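DegV family protein (Eubacterium eligens, PDB 3FDJ) is of unknown function but, as a member of the DegV family, probably binds a fatty acid or similar lipid between its two domains. Local coordinates at residues V21-N33 against R57-A71. Sequence-based numbering, arbitrary orientation.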
ATOM      1  N   VAL A  21      12.867  13.795   3.931  1.00 13.61           N
ATOM      2  CA  VAL A  21      13.442  12.856   4.866  1.00 12.96           C
ATOM      3  C   VAL A  21      12.391  11.762   5.030  1.00 11.52           C
ATOM      4  O   VAL A  21      11.288  12.031   5.498  1.00 12.08           O
ATOM      5  CB  VAL A  21      13.724  13.484   6.209  1.00 12.92           C
ATOM      6  CG1 VAL A  21      14.271  12.427   7.183  1.00 12.76           C
ATOM      7  CG2 VAL A  21      14.702  14.658   6.067  1.00 13.41           C
ATOM      8  N   PHE A  22      12.745  10.537   4.663  1.00 10.66           N
ATOM      9  CA  PHE A  22      11.795   9.432   4.639  1.00 10.39           C
ATOM     10  C   PHE A  22      12.477   8.130   5.012  1.00 10.86           C
ATOM     11  O   PHE A  22      13.576   7.839   4.540  1.00 10.60           O
ATOM     12  CB  PHE A  22      11.182   9.283   3.258  1.00 10.12           C
ATOM     13  CG  PHE A  22      10.324   8.047   3.123  1.00 10.68           C
ATOM     14  CD1 PHE A  22       9.045   8.031   3.660  1.00 11.83           C
ATOM     15  CD2 PHE A  22      10.828   6.898   2.538  1.00 12.77           C
ATOM     16  CE1 PHE A  22       8.253   6.873   3.602  1.00 12.41           C
ATOM     17  CE2 PHE A  22      10.056   5.736   2.477  1.00 13.32           C
ATOM     18  CZ  PHE A  22       8.774   5.733   2.979  1.00 11.95           C
ATOM     19  N   LYS A  23      11.799   7.333   5.821  1.00 10.43           N
ATOM     20  CA  LYS A  23      12.265   6.010   6.175  1.00 11.04           C
ATOM     21  C   LYS A  23      11.148   4.978   6.134  1.00 11.13           C
ATOM     22  O   LYS A  23      10.095   5.169   6.773  1.00  9.71           O
ATOM     23  CB  LYS A  23      12.833   6.058   7.589  1.00 13.01           C
ATOM     24  CG  LYS A  23      13.559   4.828   7.957  1.00 17.60           C
ATOM     25  CD  LYS A  23      14.895   4.757   7.250  1.00 24.12           C
ATOM     26  CE  LYS A  23      15.512   3.390   7.366  1.00 27.73           C
ATOM     27  NZ  LYS A  23      16.021   3.184   8.749  1.00 30.97           N
ATOM     28  N   ALA A  24      11.390   3.883   5.410  1.00  9.87           N
ATOM     29  CA  ALA A  24      10.476   2.736   5.396  1.00 10.22           C
ATOM     30  C   ALA A  24      10.857   1.742   6.495  1.00 10.49           C
ATOM     31  O   ALA A  24      12.040   1.516   6.755  1.00 11.41           O
ATOM     32  CB  ALA A  24      10.475   2.046   4.013  1.00 10.78           C
ATOM     33  N   VAL A  25       9.852   1.166   7.140  1.00  9.76           N
ATOM     34  CA  VAL A  25      10.037   0.219   8.215  1.00 10.09           C
ATOM     35  C   VAL A  25       9.528  -1.165   7.776  1.00  9.59           C
ATOM     36  O   VAL A  25       8.338  -1.350   7.520  1.00  9.81           O
ATOM     37  CB  VAL A  25       9.319   0.679   9.482  1.00 10.14           C
ATOM     38  CG1 VAL A  25       9.678  -0.251  10.641  1.00 10.39           C
ATOM     39  CG2 VAL A  25       9.722   2.149   9.815  1.00 11.74           C
ATOM     40  N   PRO A  26      10.434  -2.133   7.662  1.00 10.84           N
ATOM     41  CA  PRO A  26      10.098  -3.417   7.056  1.00 10.14           C
ATOM     42  C   PRO A  26       9.164  -4.291   7.856  1.00 10.91           C
ATOM     43  O   PRO A  26       9.353  -4.464   9.058  1.00 11.20           O
ATOM     44  CB  PRO A  26      11.443  -4.134   6.952  1.00 10.59           C
ATOM     45  CG  PRO A  26      12.440  -3.268   7.453  1.00 12.05           C
ATOM     46  CD  PRO A  26      11.868  -2.030   7.989  1.00 10.37           C
ATOM     47  N   LEU A  27       8.173  -4.854   7.167  1.00 10.45           N
ATOM     48  CA  LEU A  27       7.453  -6.022   7.645  1.00 11.08           C
ATOM     49  C   LEU A  27       8.252  -7.269   7.256  1.00 11.66           C
ATOM     50  O   LEU A  27       9.206  -7.186   6.468  1.00 11.57           O
ATOM     51  CB  LEU A  27       6.032  -6.056   7.059  1.00 11.08           C
ATOM     52  CG  LEU A  27       5.025  -5.184   7.846  1.00 14.31           C
ATOM     53  CD1 LEU A  27       5.095  -3.771   7.363  1.00 16.27           C
ATOM     54  CD2 LEU A  27       3.571  -5.710   7.777  1.00 14.79           C
ATOM     55  N   THR A  28       7.840  -8.422   7.781  0.50 11.62           N
ATOM     56  CA  THR A  28       8.540  -9.676   7.561  0.50 11.95           C
ATOM     57  C   THR A  28       7.553 -10.741   7.106  0.50 12.28           C
ATOM     58  O   THR A  28       6.471 -10.857   7.673  0.50 12.10           O
ATOM     59  CB  THR A  28       9.255 -10.141   8.833  0.50 12.39           C
ATOM     60  OG1 THR A  28      10.206  -9.143   9.240  0.50 12.31           O
ATOM     61  CG2 THR A  28       9.970 -11.484   8.601  0.50 11.13           C
ATOM     62  N   ILE A  29       7.934 -11.491   6.074  1.00 12.28           N
ATOM     63  CA  ILE A  29       7.167 -12.606   5.566  1.00 13.16           C
ATOM     64  C   ILE A  29       7.958 -13.829   5.980  1.00 13.99           C
ATOM     65  O   ILE A  29       9.171 -13.841   5.839  1.00 13.42           O
ATOM     66  CB  ILE A  29       7.102 -12.569   4.034  1.00 13.83           C
ATOM     67  CG1 ILE A  29       6.423 -11.286   3.540  1.00 15.10           C
ATOM     68  CG2 ILE A  29       6.373 -13.811   3.504  1.00 13.94           C
ATOM     69  CD1 ILE A  29       7.404 -10.182   3.163  1.00 18.11           C
ATOM     70  N   SER A  30       7.296 -14.862   6.476  0.50 14.75           N
ATOM     71  CA  SER A  30       8.033 -16.054   6.880  0.50 15.58           C
ATOM     72  C   SER A  30       7.329 -17.370   6.557  0.50 16.51           C
ATOM     73  O   SER A  30       6.105 -17.434   6.473  0.50 16.07           O
ATOM     74  CB  SER A  30       8.340 -15.993   8.369  0.50 15.58           C
ATOM     75  OG  SER A  30       7.146 -16.033   9.117  0.50 16.39           O
ATOM     76  N   THR A  31       8.143 -18.405   6.362  1.00 17.29           N
ATOM     77  CA  THR A  31       7.685 -19.800   6.320  1.00 19.50           C
ATOM     78  C   THR A  31       8.272 -20.458   7.593  1.00 20.85           C
ATOM     79  O   THR A  31       8.886 -19.778   8.418  1.00 21.39           O
ATOM     80  CB  THR A  31       8.223 -20.536   5.076  1.00 20.02           C
ATOM     81  OG1 THR A  31       9.655 -20.565   5.120  1.00 19.95           O
ATOM     82  CG2 THR A  31       7.761 -19.862   3.770  1.00 20.16           C
ATOM     83  N   ASP A  32       8.094 -21.769   7.746  0.50 21.81           N
ATOM     84  CA  ASP A  32       8.733 -22.500   8.847  0.50 22.27           C
ATOM     85  C   ASP A  32      10.265 -22.479   8.695  0.50 22.47           C
ATOM     86  O   ASP A  32      10.991 -22.523   9.692  0.50 22.83           O
ATOM     87  CB  ASP A  32       8.214 -23.946   8.925  0.50 22.31           C
ATOM     88  CG  ASP A  32       8.514 -24.621  10.278  0.50 23.23           C
ATOM     89  OD1 ASP A  32       8.236 -24.024  11.345  0.50 23.92           O
ATOM     90  OD2 ASP A  32       9.018 -25.767  10.271  0.50 23.23           O
ATOM     91  N   ASN A  33      10.740 -22.370   7.451  1.00 22.32           N
ATOM     92  CA  ASN A  33      12.184 -22.424   7.127  1.00 22.30           C
ATOM     93  C   ASN A  33      12.976 -21.126   6.933  1.00 21.69           C
ATOM     94  O   ASN A  33      14.198 -21.159   6.997  1.00 21.39           O
ATOM     95  CB  ASN A  33      12.368 -23.227   5.844  1.00 22.82           C
ATOM     96  CG  ASN A  33      12.452 -24.694   6.100  1.00 24.38           C
ATOM     97  OD1 ASN A  33      13.405 -25.166   6.718  1.00 28.68           O
ATOM     98  ND2 ASN A  33      11.463 -25.439   5.627  1.00 26.90           N
ATOM     99  N   ARG A  57       2.334 -23.466   5.430  0.50 18.27           N
ATOM    100  CA  ARG A  57       1.777 -22.156   5.694  0.50 17.65           C
ATOM    101  C   ARG A  57       2.865 -21.100   5.635  0.50 16.23           C
ATOM    102  O   ARG A  57       4.033 -21.390   5.861  0.50 15.68           O
ATOM    103  CB  ARG A  57       1.120 -22.139   7.071  0.50 17.92           C
ATOM    104  CG  ARG A  57      -0.029 -23.127   7.198  0.50 18.90           C
ATOM    105  CD  ARG A  57      -0.331 -23.451   8.645  0.50 19.62           C
ATOM    106  NE  ARG A  57       0.324 -24.680   9.097  0.50 20.79           N
ATOM    107  CZ  ARG A  57       1.451 -24.722   9.805  0.50 19.99           C
ATOM    108  NH1 ARG A  57       2.080 -23.612  10.146  0.50 21.15           N
ATOM    109  NH2 ARG A  57       1.952 -25.879  10.179  0.50 19.99           N
ATOM    110  N   SER A  58       2.468 -19.876   5.316  1.00 15.02           N
ATOM    111  CA  SER A  58       3.364 -18.742   5.395  1.00 13.73           C
ATOM    112  C   SER A  58       2.610 -17.616   6.078  1.00 12.78           C
ATOM    113  O   SER A  58       1.373 -17.612   6.106  1.00 11.01           O
ATOM    114  CB  SER A  58       3.875 -18.318   4.019  1.00 13.75           C
ATOM    115  OG  SER A  58       2.809 -18.165   3.110  1.00 13.37           O
ATOM    116  N   TYR A  59       3.380 -16.682   6.621  1.00 12.14           N
ATOM    117  CA  TYR A  59       2.893 -15.698   7.574  1.00 12.54           C
ATOM    118  C   TYR A  59       3.529 -14.352   7.334  1.00 11.92           C
ATOM    119  O   TYR A  59       4.577 -14.270   6.710  1.00 12.54           O
ATOM    120  CB  TYR A  59       3.285 -16.116   8.991  1.00 13.26           C
ATOM    121  CG  TYR A  59       2.908 -17.526   9.348  1.00 14.39           C
ATOM    122  CD1 TYR A  59       1.640 -17.819   9.837  1.00 17.60           C
ATOM    123  CD2 TYR A  59       3.799 -18.563   9.169  1.00 16.13           C
ATOM    124  CE1 TYR A  59       1.275 -19.121  10.149  1.00 17.66           C
ATOM    125  CE2 TYR A  59       3.458 -19.855   9.491  1.00 17.72           C
ATOM    126  CZ  TYR A  59       2.193 -20.126   9.981  1.00 18.18           C
ATOM    127  OH  TYR A  59       1.850 -21.415  10.299  1.00 17.75           O
ATOM    128  N   THR A  60       2.890 -13.292   7.837  1.00 11.45           N
ATOM    129  CA  THR A  60       3.509 -11.993   7.887  1.00 10.89           C
ATOM    130  C   THR A  60       3.487 -11.456   9.313  1.00 11.36           C
ATOM    131  O   THR A  60       2.660 -11.860  10.133  1.00 11.34           O
ATOM    132  CB  THR A  60       2.838 -10.977   6.914  1.00 10.96           C
ATOM    133  OG1 THR A  60       1.448 -10.800   7.242  1.00 10.04           O
ATOM    134  CG2 THR A  60       2.967 -11.482   5.466  1.00 11.45           C
ATOM    135  N   ALA A  61       4.395 -10.535   9.595  1.00 11.34           N
ATOM    136  CA  ALA A  61       4.477  -9.913  10.914  1.00 11.62           C
ATOM    137  C   ALA A  61       4.700  -8.418  10.767  1.00 11.90           C
ATOM    138  O   ALA A  61       5.444  -7.980   9.885  1.00 10.82           O
ATOM    139  CB  ALA A  61       5.615 -10.525  11.707  1.00 11.50           C
ATOM    140  N   CYS A  62       4.099  -7.644  11.669  1.00 12.03           N
ATOM    141  CA  CYS A  62       4.310  -6.192  11.676  1.00 12.59           C
ATOM    142  C   CYS A  62       5.697  -5.872  12.265  1.00 11.48           C
ATOM    143  O   CYS A  62       6.361  -6.762  12.838  1.00 11.57           O
ATOM    144  CB  CYS A  62       3.196  -5.511  12.457  1.00 12.98           C
ATOM    145  SG  CYS A  62       3.292  -5.827  14.183  1.00 20.78           S
ATOM    146  N   PRO A  63       6.166  -4.616  12.131  1.00 11.21           N
ATOM    147  CA  PRO A  63       7.493  -4.302  12.673  1.00 10.20           C
ATOM    148  C   PRO A  63       7.523  -4.268  14.200  1.00 10.88           C
ATOM    149  O   PRO A  63       6.516  -3.957  14.831  1.00  9.19           O
ATOM    150  CB  PRO A  63       7.757  -2.884  12.150  1.00 10.76           C
ATOM    151  CG  PRO A  63       6.789  -2.695  11.012  1.00 11.35           C
ATOM    152  CD  PRO A  63       5.582  -3.467  11.426  1.00 10.95           C
ATOM    153  N   GLY A  64       8.682  -4.565  14.767  1.00 10.64           N
ATOM    154  CA  GLY A  64       8.886  -4.421  16.201  1.00 11.98           C
ATOM    155  C   GLY A  64       8.943  -2.969  16.637  1.00 12.65           C
ATOM    156  O   GLY A  64       9.268  -2.070  15.850  1.00 11.72           O
ATOM    157  N   ILE A  65       8.635  -2.736  17.910  1.00 13.57           N
ATOM    158  CA  ILE A  65       8.731  -1.381  18.450  1.00 14.32           C
ATOM    159  C   ILE A  65      10.130  -0.805  18.238  1.00 14.36           C
ATOM    160  O   ILE A  65      10.262   0.391  17.926  1.00 15.12           O
ATOM    161  CB  ILE A  65       8.268  -1.321  19.941  1.00 14.01           C
ATOM    162  CG1 ILE A  65       6.731  -1.533  19.985  1.00 15.04           C
ATOM    163  CG2 ILE A  65       8.717   0.029  20.589  1.00 14.76           C
ATOM    164  CD1 ILE A  65       6.059  -1.850  21.366  1.00 10.26           C
ATOM    165  N   ASP A  66      11.161  -1.634  18.374  0.50 14.75           N
ATOM    166  CA  ASP A  66      12.547  -1.188  18.179  0.50 15.21           C
ATOM    167  C   ASP A  66      12.816  -0.666  16.757  0.50 14.18           C
ATOM    168  O   ASP A  66      13.523   0.328  16.583  0.50 13.49           O
ATOM    169  CB  ASP A  66      13.548  -2.308  18.509  0.50 15.95           C
ATOM    170  CG  ASP A  66      13.718  -2.535  20.007  0.50 18.38           C
ATOM    171  OD1 ASP A  66      13.501  -1.591  20.796  0.50 22.94           O
ATOM    172  OD2 ASP A  66      14.076  -3.665  20.398  0.50 22.25           O
ATOM    173  N   ALA A  67      12.251  -1.330  15.751  1.00 13.35           N
ATOM    174  CA  ALA A  67      12.394  -0.891  14.352  1.00 12.63           C
ATOM    175  C   ALA A  67      11.734   0.456  14.105  1.00 11.18           C
ATOM    176  O   ALA A  67      12.269   1.316  13.387  1.00 10.10           O
ATOM    177  CB  ALA A  67      11.811  -1.946  13.397  1.00 13.20           C
ATOM    178  N   TRP A  68      10.552   0.658  14.684  1.00 10.37           N
ATOM    179  CA  TRP A  68       9.906   1.968  14.592  1.00  9.24           C
ATOM    180  C   TRP A  68      10.766   3.034  15.244  1.00  9.50           C
ATOM    181  O   TRP A  68      10.975   4.087  14.670  1.00  9.18           O
ATOM    182  CB  TRP A  68       8.540   1.963  15.252  1.00  9.64           C
ATOM    183  CG  TRP A  68       7.459   1.230  14.536  1.00  8.26           C
ATOM    184  CD1 TRP A  68       6.821   0.084  14.964  1.00 10.77           C
ATOM    185  CD2 TRP A  68       6.833   1.589  13.307  1.00  9.63           C
ATOM    186  NE1 TRP A  68       5.850  -0.281  14.067  1.00 11.53           N
ATOM    187  CE2 TRP A  68       5.832   0.625  13.043  1.00  9.17           C
ATOM    188  CE3 TRP A  68       7.014   2.628  12.393  1.00 11.30           C
ATOM    189  CZ2 TRP A  68       5.039   0.664  11.895  1.00 10.13           C
ATOM    190  CZ3 TRP A  68       6.222   2.664  11.270  1.00 11.97           C
ATOM    191  CH2 TRP A  68       5.236   1.699  11.039  1.00 11.19           C
ATOM    192  N   LEU A  69      11.264   2.773  16.447  1.00 10.40           N
ATOM    193  CA  LEU A  69      12.061   3.779  17.160  1.00 10.73           C
ATOM    194  C   LEU A  69      13.300   4.159  16.387  1.00 11.76           C
ATOM    195  O   LEU A  69      13.634   5.336  16.306  1.00 11.15           O
ATOM    196  CB  LEU A  69      12.426   3.297  18.569  1.00 11.01           C
ATOM    197  CG  LEU A  69      11.235   3.177  19.525  1.00 11.17           C
ATOM    198  CD1 LEU A  69      11.707   2.580  20.873  1.00 12.01           C
ATOM    199  CD2 LEU A  69      10.563   4.545  19.754  1.00 10.79           C
ATOM    200  N   GLU A  70      13.956   3.166  15.794  1.00 13.35           N
ATOM    201  CA  GLU A  70      15.125   3.420  14.947  1.00 14.72           C
ATOM    202  C   GLU A  70      14.728   4.356  13.803  1.00 14.40           C
ATOM    203  O   GLU A  70      15.438   5.310  13.501  1.00 14.22           O
ATOM    204  CB  GLU A  70      15.685   2.112  14.396  1.00 15.44           C
ATOM    205  CG  GLU A  70      16.952   2.269  13.573  1.00 20.85           C
ATOM    206  CD  GLU A  70      17.538   0.942  13.102  1.00 26.29           C
ATOM    207  OE1 GLU A  70      16.789   0.082  12.572  1.00 29.33           O
ATOM    208  OE2 GLU A  70      18.765   0.774  13.244  1.00 31.03           O
ATOM    209  N   ALA A  71      13.566   4.119  13.206  1.00 13.73           N
ATOM    210  CA  ALA A  71      13.126   4.910  12.056  1.00 13.08           C
ATOM    211  C   ALA A  71      12.749   6.334  12.411  1.00 13.17           C
ATOM    212  O   ALA A  71      12.841   7.229  11.574  1.00 13.14           O
ATOM    213  CB  ALA A  71      11.955   4.235  11.356  1.00 13.43           C
TER
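Val25 packs against Pro63, Ala67, Trp68 and Ala71, where strand 21-25 runs antiparallel to helix 65-71. Further along, strands 28-30 and 59-61 pair antiparallel in the N-terminal DegV sheet that also holds strands 5-9 and 35-37. The Val25 end is tight. Val25 CG1 lies anti to the backbone N (chi1 -173°), which sends it to Pro63 CB at 3.6 Å. Val25 CG2 presses on Ala71 CB at 3.4 Å, closer than usual for two carbons. Val25 CG1 and Pro63 CB lie over one face of the Trp68 indole, both offset toward its rim. Trp68 NE1 is hydrogen-bonded to Ser93 OG, and helix 90-102 touches the same side chain. Leu27 bridges the two halves: its CG lies 4.0 Å from Pro63 CD, and its CD2 reaches Cys62 CA. With an alanine in place of Leu27, the contacts of CG, CD1 and CD2 would go, and a gap would probably open beside Pro63 CD and Cys62 CA. Four backbone hydrogen bonds join the strands, between Thr28 and Ala61 and between Ser30 and Tyr59. The looser face carries Tyr59 and the exposed Ala61. At the helix end, exposed Lys23 lays its CG on Ala71 CB, and its NZ stays 5.0 Å from Glu70 OE1. On the opposite face of the paired strands, Ile29 CG1 lies alongside Thr60 CG2 at 4.0 Å, while Thr60 OG1 is hydrogen-bonded to Tyr265 OH.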